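Local coordinates for protein N-acetyl-beta-D glucosaminidase (Rhizomucor miehei CAU432, PDB 4ZM6) that probably removes beta-linked N-acetylglucosamine as a glycoside hydrolase family 3 enzyme and also carries a GCN5-related glucosamine N-acetyltransferase region that binds acetyl-CoA, at residues A555-I560 / L613-V618; R655-V660 / L782-D787. All blocks are in the same frame, centred on the assembly; numbering follows the deposited sequence.

Contact 1: residues A555-I560 / L613-V618; sequences AMWDDI and LMLLMV. With ACO (acetyl coenzyme *a), chain C.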
loop_
_atom_site.group_PDB
_atom_site.type_symbol
_atom_site.label_atom_id
_atom_site.label_comp_id
_atom_site.label_asym_id
_atom_site.label_seq_id
_atom_site.Cartn_x
_atom_site.Cartn_y
_atom_site.Cartn_z
ATOM N N ALA A 555 -9.478 13.260 -25.266
ATOM C CA ALA A 555 -9.843 14.671 -25.444
ATOM C C ALA A 555 -8.703 15.605 -25.053
ATOM O O ALA A 555 -8.462 16.610 -25.711
ATOM C CB ALA A 555 -11.084 15.003 -24.637
ATOM N N MET A 556 -7.996 15.261 -23.983
ATOM C CA MET A 556 -6.861 16.057 -23.542
ATOM C C MET A 556 -5.760 16.066 -24.607
ATOM O O MET A 556 -5.116 17.096 -24.821
ATOM C CB MET A 556 -6.319 15.527 -22.207
ATOM C CG MET A 556 -5.461 16.523 -21.442
ATOM S SD MET A 556 -4.675 15.781 -19.998
ATOM C CE MET A 556 -6.072 15.635 -18.895
ATOM N N TRP A 557 -5.551 14.929 -25.271
ATOM C CA TRP A 557 -4.520 14.836 -26.304
ATOM C C TRP A 557 -4.833 15.734 -27.478
ATOM O O TRP A 557 -3.949 16.418 -27.992
ATOM C CB TRP A 557 -4.329 13.400 -26.804
ATOM C CG TRP A 557 -3.335 13.321 -27.926
ATOM C CD1 TRP A 557 -3.535 13.696 -29.225
ATOM C CD2 TRP A 557 -1.981 12.864 -27.846
ATOM N NE1 TRP A 557 -2.390 13.499 -29.958
ATOM C CE2 TRP A 557 -1.421 12.987 -29.137
ATOM C CE3 TRP A 557 -1.187 12.358 -26.812
ATOM C CZ2 TRP A 557 -0.107 12.625 -29.421
ATOM C CZ3 TRP A 557 0.124 11.991 -27.098
ATOM C CH2 TRP A 557 0.648 12.128 -28.392
ATOM N N ASP A 558 -6.081 15.712 -27.924
ATOM C CA ASP A 558 -6.468 16.512 -29.077
ATOM C C ASP A 558 -6.362 17.981 -28.720
ATOM O O ASP A 558 -5.914 18.795 -29.522
ATOM C CB ASP A 558 -7.890 16.179 -29.528
ATOM C CG ASP A 558 -8.233 16.807 -30.862
ATOM O OD1 ASP A 558 -7.505 16.550 -31.846
ATOM O OD2 ASP A 558 -9.224 17.563 -30.925
ATOM N N ASP A 559 -6.764 18.304 -27.497
ATOM C CA ASP A 559 -6.709 19.669 -26.993
ATOM C C ASP A 559 -5.280 20.234 -27.002
ATOM O O ASP A 559 -5.083 21.400 -27.335
ATOM C CB ASP A 559 -7.299 19.712 -25.579
ATOM C CG ASP A 559 -7.554 21.118 -25.090
ATOM O OD1 ASP A 559 -7.620 22.049 -25.924
ATOM O OD2 ASP A 559 -7.696 21.291 -23.859
ATOM N N ILE A 560 -4.300 19.400 -26.658
ATOM C CA ILE A 560 -2.899 19.819 -26.506
ATOM C C ILE A 560 -2.053 19.586 -27.757
ATOM O O ILE A 560 -1.265 20.449 -28.134
ATOM C CB ILE A 560 -2.239 19.075 -25.324
ATOM C CG1 ILE A 560 -2.863 19.553 -24.015
ATOM C CG2 ILE A 560 -0.727 19.275 -25.309
ATOM C CD1 ILE A 560 -2.474 18.737 -22.806
ATOM N N LEU A 613 9.458 7.670 -19.191
ATOM C CA LEU A 613 8.358 8.606 -19.021
ATOM C C LEU A 613 7.770 8.825 -20.405
ATOM O O LEU A 613 8.251 9.653 -21.177
ATOM C CB LEU A 613 8.843 9.914 -18.387
ATOM C CG LEU A 613 7.792 10.790 -17.690
ATOM C CD1 LEU A 613 8.448 11.929 -16.929
ATOM C CD2 LEU A 613 6.805 11.365 -18.679
ATOM N N MET A 614 6.728 8.059 -20.712
ATOM C CA MET A 614 6.190 7.987 -22.066
ATOM C C MET A 614 5.516 9.292 -22.458
ATOM O O MET A 614 5.632 9.749 -23.593
ATOM C CB MET A 614 5.178 6.838 -22.187
ATOM C CG MET A 614 5.746 5.450 -21.917
ATOM S SD MET A 614 4.450 4.196 -21.780
ATOM C CE MET A 614 3.897 4.113 -23.480
ATOM N N LEU A 615 4.795 9.880 -21.517
ATOM C CA LEU A 615 4.044 11.092 -21.798
ATOM C C LEU A 615 3.721 11.813 -20.497
ATOM O O LEU A 615 3.501 11.174 -19.463
ATOM C CB LEU A 615 2.756 10.749 -22.547
ATOM C CG LEU A 615 1.921 11.915 -23.070
ATOM C CD1 LEU A 615 2.586 12.557 -24.274
ATOM C CD2 LEU A 615 0.525 11.440 -23.434
ATOM N N LEU A 616 3.727 13.143 -20.562
ATOM C CA LEU A 616 3.280 13.996 -19.472
ATOM C C LEU A 616 2.550 15.146 -20.128
ATOM O O LEU A 616 3.105 15.800 -21.003
ATOM C CB LEU A 616 4.476 14.527 -18.684
ATOM C CG LEU A 616 4.327 14.878 -17.195
ATOM C CD1 LEU A 616 5.266 16.029 -16.837
ATOM C CD2 LEU A 616 2.901 15.226 -16.793
ATOM N N MET A 617 1.306 15.385 -19.731
ATOM C CA MET A 617 0.500 16.443 -20.343
ATOM C C MET A 617 -0.568 16.928 -19.375
ATOM O O MET A 617 -1.129 16.129 -18.623
ATOM C CB MET A 617 -0.160 15.928 -21.628
ATOM C CG MET A 617 -1.382 15.045 -21.393
ATOM S SD MET A 617 -1.991 14.093 -22.803
ATOM C CE MET A 617 -2.064 15.354 -24.060
ATOM N N VAL A 618 -0.835 18.237 -19.385
ATOM C CA VAL A 618 -1.950 18.805 -18.616
ATOM C C VAL A 618 -2.698 19.843 -19.461
ATOM O O VAL A 618 -2.099 20.534 -20.288
ATOM C CB VAL A 618 -1.511 19.387 -17.231
ATOM C CG1 VAL A 618 -0.104 18.938 -16.849
ATOM C CG2 VAL A 618 -1.580 20.905 -17.193
HETATM N N1A ACO C . 2.124 30.126 -9.032
HETATM C C2A ACO C . 3.036 30.689 -9.858
HETATM N N3A ACO C . 3.778 29.977 -10.736
HETATM C C4A ACO C . 3.639 28.629 -10.847
HETATM C C5A ACO C . 2.667 27.950 -9.969
HETATM C C6A ACO C . 1.888 28.789 -9.028
HETATM N N6A ACO C . 0.976 28.224 -8.201
HETATM N N7A ACO C . 2.730 26.646 -10.257
HETATM C C8A ACO C . 3.662 26.488 -11.233
HETATM N N9A ACO C . 4.211 27.668 -11.582
HETATM C C1B ACO C . 5.259 27.853 -12.625
HETATM C C2B ACO C . 6.668 27.855 -12.036
HETATM O O2B ACO C . 7.426 28.946 -12.574
HETATM C C3B ACO C . 7.270 26.502 -12.385
HETATM O O3B ACO C . 8.678 26.536 -12.687
HETATM P P3B ACO C . 9.391 27.110 -14.029
HETATM O O7A ACO C . 9.369 25.957 -15.010
HETATM O O8A ACO C . 8.598 28.333 -14.429
HETATM O O9A ACO C . 10.775 27.437 -13.542
HETATM C C4B ACO C . 6.405 25.989 -13.534
HETATM O O4B ACO C . 5.199 26.769 -13.560
HETATM C C5B ACO C . 6.091 24.507 -13.374
HETATM O O5B ACO C . 4.857 24.250 -14.030
HETATM P P1A ACO C . 3.786 23.206 -13.459
HETATM O O1A ACO C . 2.508 23.972 -13.206
HETATM O O2A ACO C . 4.365 22.341 -12.373
HETATM O O3A ACO C . 3.691 22.336 -14.804
HETATM P P2A ACO C . 2.393 22.392 -15.735
HETATM O O4A ACO C . 1.206 21.980 -14.896
HETATM O O5A ACO C . 2.351 23.707 -16.460
HETATM O O6A ACO C . 2.761 21.236 -16.784
HETATM C CBP ACO C . 3.817 20.632 -18.880
HETATM C CCP ACO C . 3.978 21.300 -17.525
HETATM C CDP ACO C . 3.491 19.158 -18.693
HETATM C CEP ACO C . 5.132 20.752 -19.634
HETATM C CAP ACO C . 2.686 21.364 -19.607
HETATM O OAP ACO C . 3.164 22.614 -20.094
HETATM C C9P ACO C . 2.088 20.576 -20.737
HETATM O O9P ACO C . 1.081 19.913 -20.528
HETATM N N8P ACO C . 2.661 20.644 -21.937
HETATM C C7P ACO C . 2.085 19.941 -23.068
HETATM C C6P ACO C . 3.027 19.853 -24.256
HETATM C C5P ACO C . 4.230 18.947 -24.068
HETATM O O5P ACO C . 5.204 19.226 -24.746
HETATM N N4P ACO C . 4.213 17.884 -23.247
HETATM C C3P ACO C . 5.354 16.971 -23.130
HETATM C C2P ACO C . 5.275 15.784 -24.098
HETATM S S1P ACO C . 6.843 14.992 -24.362
HETATM C C ACO C . 6.928 13.819 -23.191
HETATM O O ACO C . 6.058 13.726 -22.343
HETATM C CH3 ACO C . 8.108 12.901 -23.217
#
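Met617 reaches from strand 608-618 to helix 546-561 and meets three of its residues, Met556, Trp557 and Ile560. The helix segment runs across the strand segment at 79°, with the axes 9.0 Å apart. The Met617 chain is bent at chi3 (-49°), which turns CE in against the helix backbone, 3.4 Å from Trp557 CA and close to Met556 O. Ile560 CD1 also packs on this methyl, and Met617 CG lies 3.7 Å from Met556 SD where the two thioether chains run past one another, pointing opposite ways. Trp557, its CG anti to the backbone N, carries its indole back toward Leu615, two residues earlier on the strand, whose CD2 sits in the ring plane at the edge, 3.7 Å from Trp557 CZ3. Trp557 NE1 is hydrogen-bonded to the backbone O of Trp565. Ile560 divides its branches: CD1 turns to Val618, and CG2 lies 3.7 Å from C7P of acetyl-CoA.

The strand backbone grips the cofactor. Val618 N hydrogen-bonds O9P nearly straight (2.8 Å, 164°), and Leu616 N hydrogen-bonds the thioester O at 3.0 Å. A classic beta bulge, with Met614 and Leu615 facing Ala599, lies beside this site, as in other GNAT folds. Apolar packing thus backs the cofactor-binding strand, while the Leu616 N-H could help polarise the thioester carbonyl.

Contact 2: residues R655-V660 / L782-D787; sequences RFFPGV and LIWTDD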
loop_
_atom_site.group_PDB
_atom_site.type_symbol
_atom_site.label_atom_id
_atom_site.label_comp_id
_atom_site.label_asym_id
_atom_site.label_seq_id
_atom_site.Cartn_x
_atom_site.Cartn_y
_atom_site.Cartn_z
ATOM N N ARG A 655 5.283 3.740 -27.888
ATOM C CA ARG A 655 5.771 5.112 -27.879
ATOM C C ARG A 655 4.843 6.113 -28.538
ATOM O O ARG A 655 4.323 5.861 -29.617
ATOM C CB ARG A 655 7.118 5.148 -28.602
ATOM C CG ARG A 655 7.595 6.530 -29.016
ATOM C CD ARG A 655 8.480 6.492 -30.247
ATOM N NE ARG A 655 9.387 5.348 -30.249
ATOM C CZ ARG A 655 10.191 5.044 -31.261
ATOM N NH1 ARG A 655 10.232 5.811 -32.351
ATOM N NH2 ARG A 655 10.970 3.974 -31.177
ATOM N N PHE A 656 4.668 7.261 -27.883
ATOM C CA PHE A 656 4.140 8.460 -28.535
ATOM C C PHE A 656 5.293 9.255 -29.143
ATOM O O PHE A 656 5.248 9.629 -30.310
ATOM C CB PHE A 656 3.417 9.351 -27.538
ATOM C CG PHE A 656 2.250 8.697 -26.860
ATOM C CD1 PHE A 656 1.052 8.520 -27.533
ATOM C CD2 PHE A 656 2.337 8.295 -25.537
ATOM C CE1 PHE A 656 -0.032 7.937 -26.902
ATOM C CE2 PHE A 656 1.257 7.714 -24.899
ATOM C CZ PHE A 656 0.069 7.532 -25.583
ATOM N N PHE A 657 6.317 9.514 -28.329
ATOM C CA PHE A 657 7.512 10.254 -28.745
ATOM C C PHE A 657 8.776 9.577 -28.194
ATOM O O PHE A 657 8.745 9.006 -27.101
ATOM C CB PHE A 657 7.458 11.693 -28.226
ATOM C CG PHE A 657 6.184 12.431 -28.563
ATOM C CD1 PHE A 657 5.784 12.598 -29.884
ATOM C CD2 PHE A 657 5.401 12.993 -27.560
ATOM C CE1 PHE A 657 4.618 13.287 -30.191
ATOM C CE2 PHE A 657 4.235 13.684 -27.862
ATOM C CZ PHE A 657 3.844 13.835 -29.179
ATOM N N PRO A 658 9.889 9.624 -28.953
ATOM C CA PRO A 658 11.165 9.072 -28.494
ATOM C C PRO A 658 11.923 10.035 -27.587
ATOM O O PRO A 658 12.794 9.617 -26.830
ATOM C CB PRO A 658 11.938 8.884 -29.793
ATOM C CG PRO A 658 11.462 10.008 -30.644
ATOM C CD PRO A 658 10.007 10.184 -30.314
ATOM N N GLY A 659 11.607 11.320 -27.703
ATOM C CA GLY A 659 12.156 12.354 -26.845
ATOM C C GLY A 659 11.116 13.447 -26.780
ATOM O O GLY A 659 9.922 13.159 -26.843
ATOM N N VAL A 660 11.552 14.698 -26.672
ATOM C CA VAL A 660 10.613 15.804 -26.585
ATOM C C VAL A 660 10.545 16.517 -27.930
ATOM O O VAL A 660 11.562 16.986 -28.434
ATOM C CB VAL A 660 11.002 16.806 -25.482
ATOM C CG1 VAL A 660 9.945 17.900 -25.361
ATOM C CG2 VAL A 660 11.189 16.088 -24.150
ATOM N N LEU A 782 3.806 2.563 -36.370
ATOM C CA LEU A 782 3.233 3.750 -36.966
ATOM C C LEU A 782 1.848 3.970 -36.392
ATOM O O LEU A 782 0.953 3.155 -36.592
ATOM C CB LEU A 782 3.173 3.605 -38.489
ATOM C CG LEU A 782 2.500 4.724 -39.287
ATOM C CD1 LEU A 782 3.252 6.041 -39.145
ATOM C CD2 LEU A 782 2.397 4.331 -40.752
ATOM N N ILE A 783 1.689 5.065 -35.657
ATOM C CA ILE A 783 0.392 5.448 -35.102
ATOM C C ILE A 783 -0.145 6.724 -35.755
ATOM O O ILE A 783 -1.289 7.116 -35.512
ATOM C CB ILE A 783 0.460 5.632 -33.567
ATOM C CG1 ILE A 783 1.391 6.792 -33.179
ATOM C CG2 ILE A 783 0.930 4.350 -32.900
ATOM C CD1 ILE A 783 1.339 7.165 -31.712
ATOM N N TRP A 784 0.665 7.359 -36.596
ATOM C CA TRP A 784 0.328 8.666 -37.143
ATOM C C TRP A 784 -0.417 8.517 -38.467
ATOM O O TRP A 784 -0.017 9.089 -39.484
ATOM C CB TRP A 784 1.604 9.499 -37.333
ATOM C CG TRP A 784 2.444 9.602 -36.098
ATOM C CD1 TRP A 784 3.736 9.179 -35.941
ATOM C CD2 TRP A 784 2.049 10.154 -34.843
ATOM N NE1 TRP A 784 4.166 9.435 -34.666
ATOM C CE2 TRP A 784 3.150 10.036 -33.970
ATOM C CE3 TRP A 784 0.872 10.744 -34.370
ATOM C CZ2 TRP A 784 3.106 10.486 -32.648
ATOM C CZ3 TRP A 784 0.830 11.193 -33.048
ATOM C CH2 TRP A 784 1.939 11.057 -32.206
ATOM N N THR A 785 -1.516 7.769 -38.443
ATOM C CA THR A 785 -2.233 7.396 -39.665
ATOM C C THR A 785 -3.367 8.355 -40.032
ATOM O O THR A 785 -4.110 8.097 -40.980
ATOM C CB THR A 785 -2.816 5.972 -39.556
ATOM O OG1 THR A 785 -3.664 5.886 -38.402
ATOM C CG2 THR A 785 -1.700 4.937 -39.452
ATOM N N ASP A 786 -3.493 9.460 -39.303
ATOM C CA ASP A 786 -4.505 10.472 -39.605
ATOM C C ASP A 786 -4.309 10.991 -41.029
ATOM O O ASP A 786 -3.182 11.059 -41.518
ATOM C CB ASP A 786 -4.403 11.614 -38.589
ATOM C CG ASP A 786 -5.464 12.667 -38.780
ATOM O OD1 ASP A 786 -5.272 13.546 -39.646
ATOM O OD2 ASP A 786 -6.478 12.628 -38.050
ATOM N N ASP A 787 -5.402 11.363 -41.690
ATOM C CA ASP A 787 -5.339 11.836 -43.081
ATOM C C ASP A 787 -4.370 13.007 -43.280
ATOM O O ASP A 787 -3.772 13.137 -44.347
ATOM C CB ASP A 787 -6.728 12.242 -43.586
ATOM C CG ASP A 787 -7.699 11.079 -43.629
ATOM O OD1 ASP A 787 -7.510 10.106 -42.861
ATOM O OD2 ASP A 787 -8.661 11.141 -44.426
#
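Phe656 and Ile783 are the residues whose CA atoms lie nearest each other, 8.1 Å apart, in two irregular loops with no hydrogen bond between the segments. Residues 655-660 lead from strand 646-649 to strand 660-661. Residues 782-787 belong to the loop between strands 763-771 and 794-802, and Trp784 is the centre of an inverse gamma turn there, with a weak hydrogen bond from Thr785 N to Ile783 O. At this separation the gap is filled by side chains of both loops, with Ile783 and Trp784 also reaching backbone carbonyls of the first.

Trp784 does most of the bridging with the benzo end of its indole. The carbonyl O of Phe656 lies at the edge of the ring, near its plane, 3.3 Å from Trp784 CZ2. CZ2 and CH2 also pack against CE1 of Phe657, each at 4.0 Å, and the two side chains cross at about a right angle. With CG1 between the backbone N and the carbonyl carbon (chi1 64°), Ile783 lays that atom over the centre of the Trp784 ring; on the Phe657 ring, CB of Phe656 covers one face toward the rim. Ile783 CD1 comes within 3.9 Å of Arg655 O and, more loosely, lies 4.4 Å from Phe656 CD1. The guanidinium of Arg655 turns to other partners: NH1 forms a salt bridge with Asp834, and NE hydrogen-bonds Thr652 O.

The loops come from the two consecutive N-acetyltransferase-like regions of the chain, and Tyr832 and Trp850 of the second region also pack on Trp784. The regions are therefore joined here by aromatic and aliphatic surfaces, with a backbone carbonyl facing the C-H edge of an indole; the nearby charged anchor, Arg655 to Asp834, again links one region to the other.

The centres of the two contacts are 13 Å apart, and Trp557 ties them together. Its ring reaches Phe656 (CZ3 to CD1, 3.6 Å), Phe657 (CH2 to CZ, 3.7 Å) and Trp784 (CZ2 to CH2, 3.8 Å). Beside it, Leu615 CB packs on Phe656 CD2 at 3.9 Å. The helix that backs the acetyl-CoA strand in contact 1 is thus connected, through aromatic packing, to the junction between the acetyltransferase-like regions in contact 2. The cofactor touches both: contact 1 holds it by the strand backbone, whereas in contact 2 the side chain of Phe657 comes within about 4 Å of it.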